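Local coordinates for protein probable amino acid aminotransferase (Mycobacterium tuberculosis, PDB 6Q1S) that belongs to the class IV aminotransferase family and binds 4'-deoxy-4'-aminopyridoxal-5'-phosphate, at residues Y181-P186 against Y212-G217; L205-P210 against C234-L239; A128-R133 against I174-D179. All coordinates share one frame; numbering follows the deposited sequence.

Interaction 1 (Y181-P186 against Y212-G217); sequences YVLEGP and YPILRG. With PMP (4'-deoxy-4'-aminopyridoxal-5'-phosphate), chain G.
The carboxylate of Glu-184 is gripped by the backbone N of Leu-215, which donates to OE2 at 3.0 Å, approaching from above the carboxylate plane (35° out of it); a second, weak bond runs from the same N to OE1. OE2 also lies 3.0 Å from N1 of 4'-deoxy-4'-aminopyridoxal-5'-phosphate (PMP). The chain of Glu-184 is extended beyond CG and slides past Ile-214 in the opposite direction, and CD packs 3.4 Å from Ile-214 CB.

Apolar packing continues away from PMP. Leu-183 CB rests on Ile-214 CG2 at 3.7 Å, while Leu-183 CD2 meets Tyr-212 CD2 at 3.8 Å, the two side chains crossing at about a right angle. The Tyr-212 ring turns its edge to the carbonyl O of Val-182, in plane, and its OH comes within 3.6 Å of Tyr-181 CG. An inverse gamma turn centred on Pro-213 precedes Leu-215.

The backbone amide of Leu-215 thus helps position the carboxylate beside the pyridine nitrogen. An acidic residue here is characteristic of fold type IV pyridoxal-phosphate enzymes, and its proximity would probably favour positive charge on the ring.

Interaction 2 (L205-P210 against C234-L239); sequences LLTPPP and CDYRAL
Strands 205-207 and 234-236 pair in parallel with Leu-205, Leu-206 and Thr-207 in register with Cys-234, Asp-235 and Tyr-236, their axes 20° apart, and Arg-237 N donates to Thr-207 O at 3.3 Å; the bond from Asp-235 N to Leu-205 O is weak.

On the face of Thr-207, its side chain and that of Tyr-236 lie side by side, pointing the same way. Thr-207 CG2, set between the backbone N and the carbonyl carbon, lies 3.5 Å from Tyr-236 CD1, while OG1 bonds to Val-190 O. Three prolines follow the strand and each meets the tyrosine: Pro-208 O lies at the ring edge, in plane, Pro-209 CA sits 3.7 Å from Tyr-236 CB, and Pro-210 CD reaches Tyr-236 CD1 at 3.8 Å. Pro-209 CD also approaches Arg-237 O closely.

Leu-206, on the other face, packs its CD2 against Arg-237 from beyond the strand end, 3.5 Å from NE, and its CB meets Leu-239 CD1. Asp-235 CB lies over one face of the guanidinium, offset toward its rim, and Arg-237 NH1 forms a salt bridge with Asp-235 OD1 at 2.8 Å.

Thr-207 and Cys-234 also touch Phe-224 of helix 218-229, and Tyr-236 OH bonds to Gln-220. Two adjacent parallel strands with the connecting helix packed on one face make a classical beta-alpha-beta unit, with 233-236 as an outer strand of the mixed sheet within this chain.

Interaction 3 (A128-R133 against I174-D179); sequences AITLDR and IFVSTD
Arg-133 lays its CD over the centre of the Phe-175 ring, 3.6 Å from the centroid and only 9° off the ring normal, a CH-pi contact. CG is anti to the backbone N (chi1 173°) and the bend at chi2 brings CD over the face; Arg-133 CB adds a contact at 3.6 Å to Phe-175 CD1. The guanidinium continues beyond the ring, tilted 52° from its plane, and CZ lies 5.6 Å from the centroid, so any cation-pi attraction is weak at most. Phe-175 also turns its edge toward Leu-131 O.

The two backbones pair in parallel, with Thr-130, Leu-131 and Asp-132 opposite Ile-174, Phe-175 and Val-176. The ladder runs from Ile-174 N to Ile-129 O, from Leu-131 N to Ile-174 O, from Val-176 N to Leu-131 O (2.9 Å) and from Arg-133 N to Val-176 O (2.9 Å). Thr-130 CA, Phe-175 CA and Asp-132 CA add CA-H...O contacts to Ile-174 O, Leu-131 O and Val-176 O.

On the face away from Phe-175, Val-176 CG2 packs against Thr-130 CB at 3.8 Å, the two side chains crossing obliquely. The polar ends here look elsewhere: Thr-130 OG1 bonds to Asp-266, and Asp-132 OD1 to the backbone N of Gly-134. Asp-132 O accepts a bond from the indole of Trp-145 of the second subunit, which also packs on Leu-131.

The side chain of Phe-175, about 7 Å from PMP, touches Pro-186 of the PMP pocket, while Arg-133 packs on Leu-146 of the second subunit. The backbone bonding continues one residue past strand 128-132, to Arg-133 N, and the CD of this residue, rather than its distant guanidinium, makes the close approach to the ring, consistent with a largely apolar contact.

From the N terminus, interaction 3 comes first: residues 128-133 meet 174-179, closing a loop of 40 residues that includes helix 156-166, before interaction 1 opens at residue 181. Interactions 1 and 2 then cross, because their segments alternate: 181-186, 205-210, 212-217, 234-239. Interaction 1 closes 25 residues holding strands 189-194 and 204-207 and joins two loops beside PMP; interaction 2 closes 23 residues holding helix 218-229. The segment 181-186 ties the three together: its backbone probably hydrogen-bonds to Phe-175 in interaction 3 through Leu-183 and Glu-184, and to Leu-239 in interaction 2 through Val-182. Interactions 2 and 3 do not touch, yet both belong to the same mixed sheet.

Interaction 1 (Y181-P186 against Y212-G217)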
ATOM      1  N   TYR B 181       6.085 -10.583  19.579  1.00 26.52           N
ATOM      2  CA  TYR B 181       5.266  -9.627  20.308  1.00 26.70           C
ATOM      3  C   TYR B 181       4.029  -9.262  19.497  1.00 26.35           C
ATOM      4  O   TYR B 181       4.071  -9.191  18.264  1.00 28.06           O
ATOM      5  CB  TYR B 181       6.074  -8.362  20.631  1.00 27.73           C
ATOM      6  CG  TYR B 181       7.238  -8.622  21.569  1.00 28.14           C
ATOM      7  CD1 TYR B 181       8.529  -8.759  21.075  1.00 26.87           C
ATOM      8  CD2 TYR B 181       7.048  -8.740  22.938  1.00 29.73           C
ATOM      9  CE1 TYR B 181       9.597  -9.004  21.913  1.00 27.31           C
ATOM     10  CE2 TYR B 181       8.114  -8.986  23.788  1.00 29.62           C
ATOM     11  CZ  TYR B 181       9.385  -9.117  23.268  1.00 27.95           C
ATOM     12  OH  TYR B 181      10.446  -9.362  24.112  1.00 28.43           O
ATOM     13  N   VAL B 182       2.923  -9.028  20.203  1.00 26.69           N
ATOM     14  CA  VAL B 182       1.671  -8.659  19.551  1.00 26.45           C
ATOM     15  C   VAL B 182       1.770  -7.240  19.005  1.00 29.84           C
ATOM     16  O   VAL B 182       2.223  -6.317  19.698  1.00 32.29           O
ATOM     17  CB  VAL B 182       0.494  -8.802  20.527  1.00 27.01           C
ATOM     18  CG1 VAL B 182      -0.802  -8.336  19.872  1.00 26.80           C
ATOM     19  CG2 VAL B 182       0.365 -10.245  20.978  1.00 27.45           C
ATOM     20  N   LEU B 183       1.342  -7.059  17.755  1.00 26.45           N
ATOM     21  CA  LEU B 183       1.386  -5.754  17.111  1.00 25.05           C
ATOM     22  C   LEU B 183       0.002  -5.112  17.083  1.00 25.12           C
ATOM     23  O   LEU B 183      -0.337  -4.315  17.964  1.00 25.46           O
ATOM     24  CB  LEU B 183       1.943  -5.884  15.692  1.00 24.43           C
ATOM     25  CG  LEU B 183       3.410  -6.303  15.585  1.00 24.33           C
ATOM     26  CD1 LEU B 183       3.806  -6.512  14.134  1.00 23.76           C
ATOM     27  CD2 LEU B 183       4.297  -5.254  16.231  1.00 24.42           C
ATOM     28  N   GLU B 184      -0.803  -5.460  16.084  1.00 24.84           N
ATOM     29  CA  GLU B 184      -2.133  -4.886  15.922  1.00 24.90           C
ATOM     30  C   GLU B 184      -2.912  -5.770  14.957  1.00 24.72           C
ATOM     31  O   GLU B 184      -2.436  -6.824  14.530  1.00 24.99           O
ATOM     32  CB  GLU B 184      -2.059  -3.443  15.415  1.00 24.55           C
ATOM     33  CG  GLU B 184      -1.482  -3.315  14.014  1.00 23.89           C
ATOM     34  CD  GLU B 184      -1.432  -1.879  13.525  1.00 23.59           C
ATOM     35  OE1 GLU B 184      -0.804  -1.633  12.473  1.00 23.08           O
ATOM     36  OE2 GLU B 184      -2.015  -0.997  14.189  1.00 23.89           O
ATOM     37  N   GLY B 185      -4.123  -5.336  14.624  1.00 24.74           N
ATOM     38  CA  GLY B 185      -4.884  -5.968  13.575  1.00 24.54           C
ATOM     39  C   GLY B 185      -4.714  -5.230  12.263  1.00 23.93           C
ATOM     40  O   GLY B 185      -4.276  -4.077  12.228  1.00 23.72           O
ATOM     41  N   PRO B 186      -5.072  -5.878  11.150  1.00 23.67           N
ATOM     42  CA  PRO B 186      -5.022  -5.187   9.850  1.00 23.12           C
ATOM     43  C   PRO B 186      -5.997  -4.025   9.744  1.00 23.38           C
ATOM     44  O   PRO B 186      -5.868  -3.211   8.820  1.00 25.00           O
ATOM     45  CB  PRO B 186      -5.362  -6.297   8.847  1.00 22.98           C
ATOM     46  CG  PRO B 186      -6.107  -7.316   9.650  1.00 23.54           C
ATOM     47  CD  PRO B 186      -5.488  -7.284  11.014  1.00 23.89           C
ATOM     48  N   TYR B 212       5.966   0.565  18.698  1.00 25.95           N
ATOM     49  CA  TYR B 212       5.875  -0.542  17.763  1.00 25.14           C
ATOM     50  C   TYR B 212       5.474  -0.034  16.378  1.00 25.82           C
ATOM     51  O   TYR B 212       4.849   1.021  16.250  1.00 27.58           O
ATOM     52  CB  TYR B 212       4.852  -1.570  18.243  1.00 24.94           C
ATOM     53  CG  TYR B 212       5.335  -2.507  19.328  1.00 25.46           C
ATOM     54  CD1 TYR B 212       6.539  -2.293  19.986  1.00 25.71           C
ATOM     55  CD2 TYR B 212       4.590  -3.627  19.674  1.00 25.73           C
ATOM     56  CE1 TYR B 212       6.976  -3.162  20.975  1.00 26.21           C
ATOM     57  CE2 TYR B 212       5.018  -4.498  20.656  1.00 26.23           C
ATOM     58  CZ  TYR B 212       6.210  -4.262  21.303  1.00 26.63           C
ATOM     59  OH  TYR B 212       6.633  -5.134  22.278  1.00 30.36           O
ATOM     60  N   PRO B 213       5.821  -0.774  15.318  1.00 25.24           N
ATOM     61  CA  PRO B 213       5.411  -0.369  13.965  1.00 24.75           C
ATOM     62  C   PRO B 213       3.918  -0.541  13.724  1.00 24.18           C
ATOM     63  O   PRO B 213       3.519  -1.339  12.872  1.00 22.79           O
ATOM     64  CB  PRO B 213       6.231  -1.297  13.060  1.00 25.08           C
ATOM     65  CG  PRO B 213       6.489  -2.501  13.905  1.00 25.38           C
ATOM     66  CD  PRO B 213       6.668  -1.980  15.300  1.00 25.58           C
ATOM     67  N   ILE B 214       3.084   0.198  14.458  1.00 26.23           N
ATOM     68  CA  ILE B 214       1.635   0.048  14.393  1.00 26.84           C
ATOM     69  C   ILE B 214       0.991   1.429  14.364  1.00 26.57           C
ATOM     70  O   ILE B 214       1.636   2.449  14.612  1.00 23.51           O
ATOM     71  CB  ILE B 214       1.075  -0.773  15.575  1.00 24.05           C
ATOM     72  CG1 ILE B 214       1.336  -0.057  16.899  1.00 24.55           C
ATOM     73  CG2 ILE B 214       1.679  -2.168  15.601  1.00 24.08           C
ATOM     74  CD1 ILE B 214       0.691  -0.734  18.089  1.00 25.16           C
ATOM     75  N   LEU B 215      -0.303   1.445  14.058  1.00 25.70           N
ATOM     76  CA  LEU B 215      -1.080   2.673  14.116  1.00 25.89           C
ATOM     77  C   LEU B 215      -1.554   2.939  15.540  1.00 28.40           C
ATOM     78  O   LEU B 215      -1.827   2.016  16.312  1.00 30.85           O
ATOM     79  CB  LEU B 215      -2.290   2.597  13.179  1.00 25.87           C
ATOM     80  CG  LEU B 215      -2.160   2.747  11.657  1.00 27.82           C
ATOM     81  CD1 LEU B 215      -1.746   4.163  11.288  1.00 28.11           C
ATOM     82  CD2 LEU B 215      -1.210   1.728  11.027  1.00 29.26           C
ATOM     83  N   ARG B 216      -1.661   4.222  15.879  1.00 28.06           N
ATOM     84  CA  ARG B 216      -2.235   4.634  17.154  1.00 27.40           C
ATOM     85  C   ARG B 216      -3.751   4.704  17.031  1.00 25.32           C
ATOM     86  O   ARG B 216      -4.280   5.464  16.213  1.00 25.70           O
ATOM     87  CB  ARG B 216      -1.671   5.985  17.588  1.00 28.70           C
ATOM     88  CG  ARG B 216      -0.166   6.010  17.755  1.00 31.59           C
ATOM     89  CD  ARG B 216       0.198   6.031  19.228  1.00 34.06           C
ATOM     90  NE  ARG B 216      -0.129   7.309  19.857  1.00 34.81           N
ATOM     91  CZ  ARG B 216       0.742   8.297  20.033  1.00 34.71           C
ATOM     92  NH1 ARG B 216       0.360   9.427  20.612  1.00 37.08           N
ATOM     93  NH2 ARG B 216       1.999   8.154  19.634  1.00 32.14           N
ATOM     94  N   GLY B 217      -4.447   3.925  17.851  1.00 25.79           N
ATOM     95  CA  GLY B 217      -5.889   3.848  17.754  1.00 26.03           C
ATOM     96  C   GLY B 217      -6.596   5.002  18.431  1.00 26.52           C
ATOM     97  O   GLY B 217      -6.433   5.216  19.636  1.00 27.06           O
TER
HETATM   98  N1  PMP G 301      -4.761  -0.320  13.094  1.00 23.88           N
HETATM   99  C2  PMP G 301      -4.949  -0.220  11.756  1.00 23.40           C
HETATM  100  C2A PMP G 301      -3.915  -0.768  10.807  1.00 22.89           C
HETATM  101  C3  PMP G 301      -6.173   0.426  11.219  1.00 23.42           C
HETATM  102  O3  PMP G 301      -6.385   0.538   9.880  1.00 22.97           O
HETATM  103  C4  PMP G 301      -7.155   0.945  12.198  1.00 23.99           C
HETATM  104  C4A PMP G 301      -8.431   1.619  11.752  1.00 26.07           C
HETATM  105  N4A PMP G 301      -9.247   0.663  10.982  1.00 26.70           N
HETATM  106  C5  PMP G 301      -6.831   0.774  13.634  1.00 24.48           C
HETATM  107  C6  PMP G 301      -5.641   0.147  13.996  1.00 24.39           C
HETATM  108  C5A PMP G 301      -7.784   1.281  14.693  1.00 27.03           C
HETATM  109  O4P PMP G 301      -7.840   2.705  14.642  1.00 28.54           O
HETATM  110  P   PMP G 301      -9.189   3.489  15.040  1.00 29.28           P
HETATM  111  O1P PMP G 301     -10.290   3.048  14.106  1.00 29.28           O
HETATM  112  O2P PMP G 301      -9.547   3.149  16.467  1.00 32.23           O
HETATM  113  O3P PMP G 301      -8.958   4.974  14.902  1.00 27.02           O

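Interaction 2 (L205-P210 against C234-L239)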
ATOM      1  N   LEU B 205      -6.482  -3.136  31.558  1.00 36.12           N
ATOM      2  CA  LEU B 205      -6.578  -3.240  30.109  1.00 32.85           C
ATOM      3  C   LEU B 205      -5.230  -2.865  29.511  1.00 31.89           C
ATOM      4  O   LEU B 205      -4.634  -1.853  29.896  1.00 32.82           O
ATOM      5  CB  LEU B 205      -7.680  -2.326  29.567  1.00 32.30           C
ATOM      6  CG  LEU B 205      -9.079  -2.529  30.157  1.00 32.96           C
ATOM      7  CD1 LEU B 205     -10.005  -1.396  29.740  1.00 32.94           C
ATOM      8  CD2 LEU B 205      -9.650  -3.874  29.742  1.00 32.93           C
ATOM      9  N   LEU B 206      -4.755  -3.676  28.571  1.00 31.21           N
ATOM     10  CA  LEU B 206      -3.433  -3.490  27.996  1.00 30.67           C
ATOM     11  C   LEU B 206      -3.516  -3.400  26.481  1.00 29.88           C
ATOM     12  O   LEU B 206      -4.451  -3.898  25.851  1.00 29.75           O
ATOM     13  CB  LEU B 206      -2.485  -4.629  28.395  1.00 30.80           C
ATOM     14  CG  LEU B 206      -2.204  -4.774  29.888  1.00 31.58           C
ATOM     15  CD1 LEU B 206      -1.321  -5.982  30.151  1.00 31.69           C
ATOM     16  CD2 LEU B 206      -1.551  -3.508  30.418  1.00 31.70           C
ATOM     17  N   THR B 207      -2.506  -2.751  25.908  1.00 29.39           N
ATOM     18  CA  THR B 207      -2.395  -2.548  24.474  1.00 28.64           C
ATOM     19  C   THR B 207      -0.918  -2.426  24.137  1.00 28.26           C
ATOM     20  O   THR B 207      -0.123  -2.016  24.992  1.00 28.57           O
ATOM     21  CB  THR B 207      -3.159  -1.292  24.023  1.00 28.49           C
ATOM     22  OG1 THR B 207      -3.125  -1.187  22.594  1.00 27.78           O
ATOM     23  CG2 THR B 207      -2.542  -0.044  24.622  1.00 28.66           C
ATOM     24  N   PRO B 208      -0.514  -2.815  22.929  1.00 27.64           N
ATOM     25  CA  PRO B 208       0.898  -2.722  22.570  1.00 27.30           C
ATOM     26  C   PRO B 208       1.378  -1.287  22.616  1.00 27.21           C
ATOM     27  O   PRO B 208       0.594  -0.340  22.412  1.00 27.16           O
ATOM     28  CB  PRO B 208       0.933  -3.288  21.144  1.00 26.66           C
ATOM     29  CG  PRO B 208      -0.205  -4.247  21.116  1.00 26.84           C
ATOM     30  CD  PRO B 208      -1.278  -3.617  21.958  1.00 27.32           C
ATOM     31  N   PRO B 209       2.664  -1.076  22.880  1.00 27.21           N
ATOM     32  CA  PRO B 209       3.182   0.282  23.051  1.00 27.22           C
ATOM     33  C   PRO B 209       3.287   1.000  21.719  1.00 27.81           C
ATOM     34  O   PRO B 209       3.403   0.360  20.663  1.00 31.08           O
ATOM     35  CB  PRO B 209       4.564   0.050  23.673  1.00 27.45           C
ATOM     36  CG  PRO B 209       4.971  -1.290  23.189  1.00 29.51           C
ATOM     37  CD  PRO B 209       3.711  -2.099  23.050  1.00 28.46           C
ATOM     38  N   PRO B 210       3.254   2.336  21.726  1.00 26.56           N
ATOM     39  CA  PRO B 210       3.163   3.074  20.457  1.00 25.97           C
ATOM     40  C   PRO B 210       4.434   3.055  19.629  1.00 26.11           C
ATOM     41  O   PRO B 210       4.355   3.281  18.414  1.00 26.48           O
ATOM     42  CB  PRO B 210       2.829   4.500  20.908  1.00 26.25           C
ATOM     43  CG  PRO B 210       3.417   4.600  22.275  1.00 28.32           C
ATOM     44  CD  PRO B 210       3.269   3.238  22.892  1.00 27.15           C
ATOM     45  N   CYS B 234      -4.702   1.221  33.047  1.00 33.67           N
ATOM     46  CA  CYS B 234      -4.319   0.944  31.672  1.00 32.79           C
ATOM     47  C   CYS B 234      -2.843   1.262  31.482  1.00 33.47           C
ATOM     48  O   CYS B 234      -2.301   2.166  32.123  1.00 36.33           O
ATOM     49  CB  CYS B 234      -5.176   1.751  30.692  1.00 32.40           C
ATOM     50  SG  CYS B 234      -6.944   1.703  31.075  1.00 32.98           S
ATOM     51  N   ASP B 235      -2.196   0.512  30.595  1.00 32.74           N
ATOM     52  CA  ASP B 235      -0.765   0.675  30.385  1.00 35.91           C
ATOM     53  C   ASP B 235      -0.386   0.083  29.036  1.00 35.82           C
ATOM     54  O   ASP B 235      -1.145  -0.683  28.436  1.00 37.82           O
ATOM     55  CB  ASP B 235       0.036   0.016  31.517  1.00 41.02           C
ATOM     56  CG  ASP B 235       1.488   0.452  31.540  1.00 46.92           C
ATOM     57  OD1 ASP B 235       2.348  -0.294  31.022  1.00 48.80           O
ATOM     58  OD2 ASP B 235       1.766   1.553  32.058  1.00 49.56           O
ATOM     59  N   TYR B 236       0.796   0.462  28.561  1.00 33.47           N
ATOM     60  CA  TYR B 236       1.333  -0.007  27.291  1.00 29.56           C
ATOM     61  C   TYR B 236       2.443  -0.999  27.603  1.00 30.57           C
ATOM     62  O   TYR B 236       3.464  -0.627  28.191  1.00 29.87           O
ATOM     63  CB  TYR B 236       1.854   1.156  26.444  1.00 29.06           C
ATOM     64  CG  TYR B 236       0.788   2.163  26.073  1.00 28.98           C
ATOM     65  CD1 TYR B 236       0.184   2.131  24.826  1.00 28.40           C
ATOM     66  CD2 TYR B 236       0.367   3.127  26.980  1.00 29.54           C
ATOM     67  CE1 TYR B 236      -0.796   3.040  24.484  1.00 28.37           C
ATOM     68  CE2 TYR B 236      -0.611   4.042  26.646  1.00 29.51           C
ATOM     69  CZ  TYR B 236      -1.191   3.992  25.397  1.00 29.05           C
ATOM     70  OH  TYR B 236      -2.169   4.900  25.056  1.00 31.86           O
ATOM     71  N   ARG B 237       2.241  -2.254  27.212  1.00 31.83           N
ATOM     72  CA  ARG B 237       3.151  -3.329  27.566  1.00 32.00           C
ATOM     73  C   ARG B 237       3.497  -4.141  26.328  1.00 31.05           C
ATOM     74  O   ARG B 237       2.821  -4.069  25.299  1.00 29.07           O
ATOM     75  CB  ARG B 237       2.548  -4.253  28.635  1.00 31.63           C
ATOM     76  CG  ARG B 237       2.111  -3.554  29.919  1.00 33.62           C
ATOM     77  CD  ARG B 237       2.315  -4.449  31.132  1.00 37.42           C
ATOM     78  NE  ARG B 237       1.360  -4.165  32.202  1.00 41.34           N
ATOM     79  CZ  ARG B 237       1.470  -3.165  33.072  1.00 44.58           C
ATOM     80  NH1 ARG B 237       2.499  -2.331  33.007  1.00 45.62           N
ATOM     81  NH2 ARG B 237       0.543  -2.999  34.008  1.00 44.80           N
ATOM     82  N   ALA B 238       4.594  -4.884  26.425  1.00 30.98           N
ATOM     83  CA  ALA B 238       4.983  -5.822  25.378  1.00 29.24           C
ATOM     84  C   ALA B 238       4.163  -7.094  25.552  1.00 28.88           C
ATOM     85  O   ALA B 238       4.460  -7.924  26.413  1.00 29.40           O
ATOM     86  CB  ALA B 238       6.478  -6.111  25.441  1.00 28.63           C
ATOM     87  N   LEU B 239       3.128  -7.258  24.732  1.00 28.55           N
ATOM     88  CA  LEU B 239       2.257  -8.420  24.833  1.00 28.81           C
ATOM     89  C   LEU B 239       2.763  -9.517  23.911  1.00 28.48           C
ATOM     90  O   LEU B 239       3.238  -9.248  22.804  1.00 29.68           O
ATOM     91  CB  LEU B 239       0.802  -8.086  24.481  1.00 31.04           C
ATOM     92  CG  LEU B 239      -0.117  -7.228  25.360  1.00 30.97           C
ATOM     93  CD1 LEU B 239       0.409  -5.837  25.616  1.00 31.10           C
ATOM     94  CD2 LEU B 239      -1.500  -7.151  24.725  1.00 29.63           C
TER

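Interaction 3 (A128-R133 against I174-D179)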
ATOM      1  N   ALA B 128     -10.470 -15.122  15.308  1.00 28.06           N
ATOM      2  CA  ALA B 128      -9.246 -14.553  14.772  1.00 29.26           C
ATOM      3  C   ALA B 128      -8.139 -15.594  14.786  1.00 29.22           C
ATOM      4  O   ALA B 128      -8.194 -16.585  15.518  1.00 31.23           O
ATOM      5  CB  ALA B 128      -8.812 -13.315  15.569  1.00 30.94           C
ATOM      6  N   ILE B 129      -7.133 -15.362  13.949  1.00 26.96           N
ATOM      7  CA  ILE B 129      -5.937 -16.190  13.914  1.00 26.79           C
ATOM      8  C   ILE B 129      -4.725 -15.279  14.024  1.00 26.38           C
ATOM      9  O   ILE B 129      -4.731 -14.156  13.506  1.00 25.92           O
ATOM     10  CB  ILE B 129      -5.861 -17.044  12.629  1.00 27.13           C
ATOM     11  CG1 ILE B 129      -5.883 -16.156  11.383  1.00 27.27           C
ATOM     12  CG2 ILE B 129      -7.012 -18.039  12.583  1.00 27.04           C
ATOM     13  CD1 ILE B 129      -5.586 -16.901  10.100  1.00 25.61           C
ATOM     14  N   THR B 130      -3.688 -15.756  14.707  1.00 26.57           N
ATOM     15  CA  THR B 130      -2.429 -15.029  14.758  1.00 26.22           C
ATOM     16  C   THR B 130      -1.637 -15.303  13.488  1.00 25.83           C
ATOM     17  O   THR B 130      -1.565 -16.441  13.017  1.00 25.87           O
ATOM     18  CB  THR B 130      -1.616 -15.432  15.987  1.00 26.67           C
ATOM     19  OG1 THR B 130      -1.363 -16.841  15.956  1.00 26.99           O
ATOM     20  CG2 THR B 130      -2.368 -15.079  17.262  1.00 27.19           C
ATOM     21  N   LEU B 131      -1.035 -14.252  12.939  1.00 25.18           N
ATOM     22  CA  LEU B 131      -0.294 -14.367  11.693  1.00 31.04           C
ATOM     23  C   LEU B 131       0.991 -13.563  11.784  1.00 29.80           C
ATOM     24  O   LEU B 131       1.003 -12.459  12.338  1.00 30.04           O
ATOM     25  CB  LEU B 131      -1.137 -13.876  10.513  1.00 24.27           C
ATOM     26  CG  LEU B 131      -1.144 -14.723   9.243  1.00 24.43           C
ATOM     27  CD1 LEU B 131      -1.609 -16.143   9.532  1.00 25.09           C
ATOM     28  CD2 LEU B 131      -2.033 -14.067   8.211  1.00 23.69           C
ATOM     29  N   ASP B 132       2.071 -14.121  11.238  1.00 28.97           N
ATOM     30  CA  ASP B 132       3.343 -13.414  11.221  1.00 29.82           C
ATOM     31  C   ASP B 132       3.236 -12.181  10.336  1.00 30.54           C
ATOM     32  O   ASP B 132       2.856 -12.273   9.165  1.00 32.06           O
ATOM     33  CB  ASP B 132       4.450 -14.339  10.714  1.00 31.68           C
ATOM     34  CG  ASP B 132       5.843 -13.826  11.040  1.00 31.86           C
ATOM     35  OD1 ASP B 132       6.069 -12.599  10.968  1.00 31.97           O
ATOM     36  OD2 ASP B 132       6.719 -14.655  11.364  1.00 31.14           O
ATOM     37  N   ARG B 133       3.572 -11.022  10.901  1.00 29.89           N
ATOM     38  CA  ARG B 133       3.554  -9.786  10.131  1.00 26.38           C
ATOM     39  C   ARG B 133       4.839  -9.601   9.336  1.00 25.15           C
ATOM     40  O   ARG B 133       4.823  -8.986   8.263  1.00 23.94           O
ATOM     41  CB  ARG B 133       3.316  -8.595  11.064  1.00 24.86           C
ATOM     42  CG  ARG B 133       3.453  -7.238  10.400  1.00 24.22           C
ATOM     43  CD  ARG B 133       2.427  -7.066   9.295  1.00 24.38           C
ATOM     44  NE  ARG B 133       2.543  -5.766   8.647  1.00 26.00           N
ATOM     45  CZ  ARG B 133       3.330  -5.524   7.603  1.00 27.08           C
ATOM     46  NH1 ARG B 133       4.068  -6.498   7.089  1.00 26.93           N
ATOM     47  NH2 ARG B 133       3.378  -4.310   7.075  1.00 28.12           N
ATOM     48  N   ILE B 174      -4.785 -11.153  14.049  1.00 25.50           N
ATOM     49  CA  ILE B 174      -3.930 -10.456  14.999  1.00 25.59           C
ATOM     50  C   ILE B 174      -2.500 -10.628  14.509  1.00 25.20           C
ATOM     51  O   ILE B 174      -1.986 -11.752  14.457  1.00 25.32           O
ATOM     52  CB  ILE B 174      -4.101 -10.987  16.430  1.00 26.27           C
ATOM     53  CG1 ILE B 174      -5.495 -10.641  16.957  1.00 26.67           C
ATOM     54  CG2 ILE B 174      -3.029 -10.405  17.340  1.00 28.14           C
ATOM     55  CD1 ILE B 174      -5.753 -11.119  18.364  1.00 27.38           C
ATOM     56  N   PHE B 175      -1.870  -9.522  14.124  1.00 24.77           N
ATOM     57  CA  PHE B 175      -0.503  -9.566  13.625  1.00 24.41           C
ATOM     58  C   PHE B 175       0.469  -9.784  14.774  1.00 24.78           C
ATOM     59  O   PHE B 175       0.387  -9.113  15.808  1.00 25.08           O
ATOM     60  CB  PHE B 175      -0.160  -8.270  12.893  1.00 23.89           C
ATOM     61  CG  PHE B 175      -0.550  -8.267  11.446  1.00 23.41           C
ATOM     62  CD1 PHE B 175      -0.197  -9.321  10.619  1.00 23.75           C
ATOM     63  CD2 PHE B 175      -1.272  -7.215  10.914  1.00 23.15           C
ATOM     64  CE1 PHE B 175      -0.551  -9.320   9.286  1.00 22.84           C
ATOM     65  CE2 PHE B 175      -1.633  -7.210   9.580  1.00 22.74           C
ATOM     66  CZ  PHE B 175      -1.270  -8.266   8.764  1.00 22.58           C
ATOM     67  N   VAL B 176       1.402 -10.711  14.590  1.00 25.38           N
ATOM     68  CA  VAL B 176       2.459 -10.958  15.560  1.00 26.90           C
ATOM     69  C   VAL B 176       3.789 -10.692  14.875  1.00 29.16           C
ATOM     70  O   VAL B 176       3.999 -11.094  13.726  1.00 30.53           O
ATOM     71  CB  VAL B 176       2.403 -12.394  16.121  1.00 25.62           C
ATOM     72  CG1 VAL B 176       3.345 -12.540  17.302  1.00 26.06           C
ATOM     73  CG2 VAL B 176       0.979 -12.758  16.521  1.00 25.98           C
ATOM     74  N   SER B 177       4.677 -10.007  15.585  1.00 28.92           N
ATOM     75  CA  SER B 177       5.983  -9.659  15.055  1.00 29.21           C
ATOM     76  C   SER B 177       6.908 -10.874  15.023  1.00 31.71           C
ATOM     77  O   SER B 177       6.665 -11.895  15.673  1.00 31.20           O
ATOM     78  CB  SER B 177       6.604  -8.545  15.891  1.00 28.89           C
ATOM     79  OG  SER B 177       6.840  -8.976  17.218  1.00 28.78           O
ATOM     80  N   THR B 178       7.992 -10.747  14.251  1.00 34.03           N
ATOM     81  CA  THR B 178       8.999 -11.806  14.211  1.00 35.04           C
ATOM     82  C   THR B 178       9.625 -12.024  15.583  1.00 36.06           C
ATOM     83  O   THR B 178      10.068 -13.133  15.902  1.00 36.59           O
ATOM     84  CB  THR B 178      10.080 -11.472  13.180  1.00 33.73           C
ATOM     85  OG1 THR B 178       9.466 -11.007  11.973  1.00 30.65           O
ATOM     86  CG2 THR B 178      10.917 -12.706  12.862  1.00 35.56           C
ATOM     87  N   ASP B 179       9.663 -10.979  16.405  1.00 35.88           N
ATOM     88  CA  ASP B 179      10.151 -11.081  17.772  1.00 36.62           C
ATOM     89  C   ASP B 179       9.205 -11.877  18.657  1.00 33.45           C
ATOM     90  O   ASP B 179       9.618 -12.358  19.719  1.00 36.95           O
ATOM     91  CB  ASP B 179      10.326  -9.650  18.293  1.00 41.68           C
ATOM     92  CG  ASP B 179      11.736  -9.354  18.764  1.00 48.86           C
ATOM     93  OD1 ASP B 179      12.542 -10.296  18.902  1.00 51.37           O
ATOM     94  OD2 ASP B 179      12.076  -8.149  18.837  1.00 51.27           O
TER